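Local coordinates for terminase small subunit (Thermus phage G20c, PDB 6EJQ) that forms a nine-subunit ring that probably binds viral DNA at the packaging initiation site and regulates the ATPase of the large terminase subunit, at the interface of chains A and B. Residues are numbered along the deposited sequence; one frame, centred on the assembly and turned at random. Chains: chain A/B, Terminase small subunit.

The interface of chains A and B. Residues chain A 112-113, 116-117, 120; chain B 80, 118, 121.
B:Arg121 lays its guanidinium flat over the backbone of A:Ala116, whose carbonyl carbon C sits 4.2 Å above the guanidinium plane and over its centre. Helix 112-138 of chain A thereby packs against the same helix of chain B and, through B:Leu80, against helix 59-95 of chain B, part of the contact between neighbouring subunits of the nonameric ring. The tight part is apolar and lies at the N-terminal end of the chain A helix. Here B:Met118, its CG anti to the backbone N (chi1 -175°) and its chain bent at chi2 and chi3, turns its terminal methyl toward A:Pro112. Methyl CE presses on ring atom CB of A:Pro112, 3.5 Å away and closer than usual van der Waals contact, and also touches the carbonyl O of the same residue. One turn on, the methyl of A:Ala116 points into chain B: its CB rests 3.8 Å from B:Arg121 CG, alongside the aliphatic stem, while B:Leu80 adds a looser touch with CD2 4.0 Å from A:Ala116 CA. The arginine also lies close to the helix backbone at its tip, with NH2 3.7 Å from A:Ala117 CA.

Beyond this packing the contact becomes polar and water-mediated. A bend at chi2 (-72°) carries the B:Arg121 chain across the chain A helix, and two waters sit in plane at the guanidinium edge. Water 1 accepts from NE and NH2 and links them to the backbone carbonyl of A:Ala113; water 2 accepts from NH1 and NH2 and reaches the carboxylate of A:Asp120. The direct salt bridge is long, NH1 to A:Asp120 OD1 at 3.9 Å, with carboxylate and guanidinium planes 48° apart, so charge attraction probably acts without a close paired grip. Water 2 completes the indirect link, 2.8 Å from B:Arg121 NH1 but 3.2 Å from A:Asp120 OD2.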
loop_
_atom_site.group_PDB
_atom_site.type_symbol
_atom_site.label_atom_id
_atom_site.label_comp_id
_atom_site.label_asym_id
_atom_site.label_seq_id
_atom_site.Cartn_x
_atom_site.Cartn_y
_atom_site.Cartn_z
ATOM N N PRO A 112 -16.681 -5.313 12.477
ATOM C CA PRO A 112 -16.027 -6.608 12.276
ATOM C C PRO A 112 -14.580 -6.516 11.765
ATOM O O PRO A 112 -13.712 -7.262 12.239
ATOM C CB PRO A 112 -16.933 -7.289 11.248
ATOM C CG PRO A 112 -18.287 -6.754 11.546
ATOM C CD PRO A 112 -18.058 -5.321 11.945
ATOM N N ALA A 113 -14.341 -5.599 10.823
ATOM C CA ALA A 113 -12.999 -5.309 10.300
ATOM C C ALA A 113 -11.976 -4.905 11.380
ATOM O O ALA A 113 -10.814 -5.298 11.296
ATOM C CB ALA A 113 -13.070 -4.228 9.223
ATOM N N ALA A 116 -11.078 -8.203 13.360
ATOM C CA ALA A 116 -10.164 -9.000 12.518
ATOM C C ALA A 116 -8.757 -8.397 12.483
ATOM O O ALA A 116 -7.752 -9.114 12.635
ATOM C CB ALA A 116 -10.713 -9.123 11.110
ATOM N N ALA A 117 -8.691 -7.080 12.312
ATOM C CA ALA A 117 -7.404 -6.376 12.322
ATOM C C ALA A 117 -6.658 -6.612 13.632
ATOM O O ALA A 117 -5.459 -6.873 13.611
ATOM C CB ALA A 117 -7.583 -4.879 12.068
ATOM N N ASP A 120 -5.412 -10.102 13.835
ATOM C CA ASP A 120 -4.228 -10.158 12.984
ATOM C C ASP A 120 -2.981 -9.595 13.659
ATOM O O ASP A 120 -1.930 -10.222 13.595
ATOM C CB ASP A 120 -4.448 -9.445 11.646
ATOM C CG ASP A 120 -3.289 -9.671 10.680
ATOM O OD1 ASP A 120 -3.124 -10.813 10.199
ATOM O OD2 ASP A 120 -2.524 -8.715 10.441
ATOM N N LEU B 80 -14.198 -15.147 14.499
ATOM C CA LEU B 80 -14.471 -14.496 13.227
ATOM C C LEU B 80 -15.558 -15.202 12.424
ATOM O O LEU B 80 -16.334 -14.544 11.735
ATOM C CB LEU B 80 -13.191 -14.368 12.389
ATOM C CG LEU B 80 -12.062 -13.497 12.951
ATOM C CD1 LEU B 80 -10.946 -13.437 11.920
ATOM C CD2 LEU B 80 -12.514 -12.090 13.325
ATOM N N MET B 118 -14.071 -10.188 5.472
ATOM C CA MET B 118 -14.099 -11.130 6.605
ATOM C C MET B 118 -13.891 -12.569 6.145
ATOM O O MET B 118 -13.149 -13.308 6.779
ATOM C CB MET B 118 -15.411 -11.022 7.397
ATOM C CG MET B 118 -15.465 -11.892 8.650
ATOM S SD MET B 118 -14.159 -11.501 9.822
ATOM C CE MET B 118 -14.808 -9.952 10.452
ATOM N N ARG B 121 -10.242 -12.904 5.559
ATOM C CA ARG B 121 -9.527 -13.030 6.844
ATOM C C ARG B 121 -9.574 -14.471 7.361
ATOM O O ARG B 121 -8.569 -15.007 7.814
ATOM C CB ARG B 121 -10.116 -12.102 7.915
ATOM C CG ARG B 121 -9.904 -10.614 7.672
ATOM C CD ARG B 121 -8.461 -10.190 7.895
ATOM N NE ARG B 121 -8.339 -8.755 8.146
ATOM C CZ ARG B 121 -7.205 -8.127 8.473
ATOM N NH1 ARG B 121 -6.052 -8.786 8.602
ATOM N NH2 ARG B 121 -7.224 -6.818 8.682
HETATM O O HOH W 1 -9.976 -6.097 8.593
HETATM O O HOH W 2 -4.532 -6.546 9.290
#